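PDB 3SO6: Low density lipoprotein receptor adapter protein 1 from Rattus norvegicus, which serves as a clathrin-associated sorting adaptor for endocytosis of the LDL receptor, whose NPXY internalization motif it engages through its phosphotyrosine-binding (PTB) domain. Local coordinates for residues L8-M13 / K42-T47. Residues are numbered along the deposited sequence; the frame is centred on the assembly and turned at random.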
ATOM      1  N   LEU A   8      -3.757  -9.358   6.423  1.00 14.84           N
ATOM      2  CA  LEU A   8      -2.445  -9.666   5.882  1.00 14.54           C
ATOM      3  C   LEU A   8      -1.395  -9.680   7.045  1.00 14.65           C
ATOM      4  O   LEU A   8      -1.732  -9.537   8.232  1.00 15.41           O
ATOM      5  CB  LEU A   8      -2.057  -8.565   4.862  1.00 13.90           C
ATOM      6  CG  LEU A   8      -3.090  -8.308   3.732  1.00 13.64           C
ATOM      7  CD1 LEU A   8      -2.466  -7.318   2.799  1.00 16.16           C
ATOM      8  CD2 LEU A   8      -3.455  -9.527   2.983  1.00 15.35           C
ATOM      9  N   LYS A   9      -0.151  -9.962   6.691  1.00 14.54           N
ATOM     10  CA  LYS A   9       0.952  -9.885   7.637  1.00 13.09           C
ATOM     11  C   LYS A   9       1.867  -8.762   7.182  1.00 13.22           C
ATOM     12  O   LYS A   9       2.119  -8.623   5.988  1.00 15.56           O
ATOM     13  CB  LYS A   9       1.703 -11.196   7.678  1.00 15.41           C
ATOM     14  CG  LYS A   9       0.903 -12.267   8.365  1.00 18.72           C
ATOM     15  CD  LYS A   9       1.629 -13.600   8.291  1.00 26.15           C
ATOM     16  CE  LYS A   9       0.761 -14.841   8.637  1.00 31.01           C
ATOM     17  NZ  LYS A   9       1.593 -16.059   8.819  1.00 37.14           N
ATOM     18  N   TYR A  10       2.323  -7.888   8.107  1.00 13.31           N
ATOM     19  CA  TYR A  10       3.163  -6.740   7.764  1.00 13.57           C
ATOM     20  C   TYR A  10       4.621  -7.154   7.723  1.00 11.90           C
ATOM     21  O   TYR A  10       5.169  -7.633   8.699  1.00 14.78           O
ATOM     22  CB  TYR A  10       2.990  -5.676   8.837  1.00 14.12           C
ATOM     23  CG  TYR A  10       3.784  -4.407   8.502  1.00 14.77           C
ATOM     24  CD1 TYR A  10       3.737  -3.788   7.191  1.00 13.92           C
ATOM     25  CD2 TYR A  10       4.582  -3.795   9.470  1.00 15.61           C
ATOM     26  CE1 TYR A  10       4.389  -2.608   6.940  1.00 16.22           C
ATOM     27  CE2 TYR A  10       5.260  -2.590   9.173  1.00 17.89           C
ATOM     28  CZ  TYR A  10       5.165  -1.979   7.941  1.00 13.51           C
ATOM     29  OH  TYR A  10       5.787  -0.792   7.662  1.00 19.27           O
ATOM     30  N   LEU A  11       5.239  -7.023   6.547  1.00 12.59           N
ATOM     31  CA  LEU A  11       6.670  -7.337   6.448  1.00 12.50           C
ATOM     32  C   LEU A  11       7.574  -6.216   6.948  1.00 12.84           C
ATOM     33  O   LEU A  11       8.622  -6.503   7.564  1.00 16.01           O
ATOM     34  CB  LEU A  11       6.983  -7.649   4.978  1.00 12.87           C
ATOM     35  CG  LEU A  11       6.446  -9.019   4.425  1.00 12.06           C
ATOM     36  CD1 LEU A  11       6.355  -9.031   2.877  1.00 12.46           C
ATOM     37  CD2 LEU A  11       7.377 -10.177   4.861  1.00 15.25           C
ATOM     38  N   GLY A  12       7.188  -4.984   6.731  1.00 12.83           N
ATOM     39  CA  GLY A  12       8.006  -3.862   7.118  1.00 13.01           C
ATOM     40  C   GLY A  12       8.051  -2.795   6.022  1.00 10.05           C
ATOM     41  O   GLY A  12       7.272  -2.829   5.049  1.00 11.09           O
ATOM     42  N   MET A  13       8.959  -1.859   6.233  1.00 12.72           N
ATOM     43  CA  MET A  13       9.087  -0.702   5.339  1.00 13.73           C
ATOM     44  C   MET A  13      10.535  -0.414   5.053  1.00 11.66           C
ATOM     45  O   MET A  13      11.437  -0.765   5.825  1.00 15.50           O
ATOM     46  CB  MET A  13       8.388   0.525   5.944  1.00 15.76           C
ATOM     47  CG  MET A  13       8.917   1.013   7.268  1.00 24.03           C
ATOM     48  SD  MET A  13       8.708   2.909   7.247  1.00 39.89           S
ATOM     49  CE  MET A  13       9.922   2.891   5.776  1.00 19.25           C
ATOM     50  N   LYS A  42       7.919 -13.749  14.251  1.00 21.86           N
ATOM     51  CA  LYS A  42       6.655 -13.840  13.515  1.00 21.57           C
ATOM     52  C   LYS A  42       6.170 -12.437  13.141  1.00 19.17           C
ATOM     53  O   LYS A  42       6.412 -11.466  13.880  1.00 19.97           O
ATOM     54  CB  LYS A  42       5.593 -14.551  14.373  1.00 26.27           C
ATOM     55  CG  LYS A  42       5.941 -16.018  14.643  1.00 31.11           C
ATOM     56  CD  LYS A  42       6.269 -16.754  13.318  1.00 35.21           C
ATOM     57  CE  LYS A  42       7.277 -17.873  13.490  1.00 40.49           C
ATOM     58  NZ  LYS A  42       6.635 -19.133  13.923  1.00 41.81           N
ATOM     59  N   LEU A  43       5.582 -12.307  11.978  1.00 17.42           N
ATOM     60  CA  LEU A  43       5.101 -11.025  11.502  1.00 17.12           C
ATOM     61  C   LEU A  43       3.857 -10.522  12.234  1.00 16.33           C
ATOM     62  O   LEU A  43       2.997 -11.308  12.579  1.00 19.11           O
ATOM     63  CB  LEU A  43       4.807 -11.127   9.985  1.00 17.95           C
ATOM     64  CG  LEU A  43       6.024 -11.640   9.160  1.00 16.75           C
ATOM     65  CD1 LEU A  43       5.546 -11.794   7.685  1.00 18.31           C
ATOM     66  CD2 LEU A  43       7.177 -10.669   9.324  1.00 17.04           C
ATOM     67  N   GLN A  44       3.730  -9.193  12.349  1.00 15.88           N
ATOM     68  CA  GLN A  44       2.509  -8.555  12.925  1.00 14.02           C
ATOM     69  C   GLN A  44       1.346  -8.751  11.965  1.00 14.22           C
ATOM     70  O   GLN A  44       1.464  -8.438  10.787  1.00 16.62           O
ATOM     71  CB  GLN A  44       2.807  -7.076  13.189  1.00 15.55           C
ATOM     72  CG  GLN A  44       1.605  -6.274  13.783  1.00 15.83           C
ATOM     73  CD  GLN A  44       1.848  -4.814  13.775  1.00 15.23           C
ATOM     74  OE1 GLN A  44       2.762  -4.346  13.108  1.00 20.26           O
ATOM     75  NE2 GLN A  44       0.993  -4.047  14.457  1.00 19.35           N
ATOM     76  N   LYS A  45       0.197  -9.210  12.482  1.00 15.96           N
ATOM     77  CA  LYS A  45      -1.005  -9.349  11.691  1.00 16.02           C
ATOM     78  C   LYS A  45      -1.646  -7.959  11.546  1.00 16.73           C
ATOM     79  O   LYS A  45      -1.880  -7.257  12.555  1.00 17.48           O
ATOM     80  CB  LYS A  45      -2.005 -10.341  12.351  1.00 18.42           C
ATOM     81  CG  LYS A  45      -1.363 -11.734  12.389  1.00 23.38           C
ATOM     82  CD  LYS A  45      -2.348 -12.842  12.831  1.00 27.80           C
ATOM     83  CE  LYS A  45      -1.750 -14.276  12.747  1.00 32.49           C
ATOM     84  NZ  LYS A  45      -0.465 -14.395  13.556  1.00 38.37           N
ATOM     85  N   VAL A  46      -1.827  -7.535  10.311  1.00 18.11           N
ATOM     86  CA  VAL A  46      -2.419  -6.256  10.071  1.00 18.32           C
ATOM     87  C   VAL A  46      -3.600  -6.379   9.136  1.00 18.44           C
ATOM     88  O   VAL A  46      -3.529  -7.150   8.167  1.00 20.77           O
ATOM     89  CB  VAL A  46      -1.328  -5.254   9.539  1.00 18.47           C
ATOM     90  CG1 VAL A  46      -1.880  -3.925   8.990  1.00 21.05           C
ATOM     91  CG2 VAL A  46      -0.211  -5.046  10.584  1.00 19.34           C
ATOM     92  N   THR A  47      -4.631  -5.573   9.376  1.00 16.12           N
ATOM     93  CA  THR A  47      -5.802  -5.481   8.513  1.00 17.76           C
ATOM     94  C   THR A  47      -5.750  -4.222   7.714  1.00 16.23           C
ATOM     95  O   THR A  47      -5.399  -3.175   8.211  1.00 17.81           O
ATOM     96  CB  THR A  47      -7.076  -5.520   9.405  1.00 19.34           C
ATOM     97  OG1 THR A  47      -7.027  -6.789  10.073  1.00 24.10           O
ATOM     98  CG2 THR A  47      -8.315  -5.380   8.609  1.00 21.98           C
TER
HETATM   99  O   HOH W   1       5.788  -7.362  11.370  1.00 18.83           O
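Antiparallel pairing of Leu8 to Tyr10 with Gln44 to Val46 is closed at Leu8 and Val46, where Leu8 N reaches Val46 O at 2.8 Å and Val46 N reaches Leu8 O at 2.9 Å. The first bond lies nearly along the acceptor's C=O axis, whereas the second donor sits 38° above its carbonyl plane. Tyr10 N meets Gln44 O almost straight (173°), yet the return link runs through a water that donates to Tyr10 O and accepts from Gln44 N, consistent with the strands diverging, their short axes 118° apart. On the face that carries Leu8, Tyr10 and Val46, Val46 CG2 packs on Tyr10 CB at 3.7 Å; the Tyr10 ring, with CG anti to the backbone N, carries its hydroxyl to His102. On the Lys9 side the Leu43 and Leu11 side chains cross obliquely, Leu43 CD1 lying 3.7 Å from Leu11 CD2 and also touching Lys9 CB. An alanine here in place of Leu43, without CD1 and CD2, would probably loosen the packing against Leu11, Lys9 CB and the Tyr10 carbonyl. In contrast to these packed contacts, the solvent side is loose: Lys9 NZ and Lys45 NZ, like charges on exposed side chains, stand 5.4 Å apart without touching. Strand 4-16 continues into a classic beta bulge, Leu11 and Gly12 facing Ala103, within the antiparallel sheet of the PH-like PTB fold.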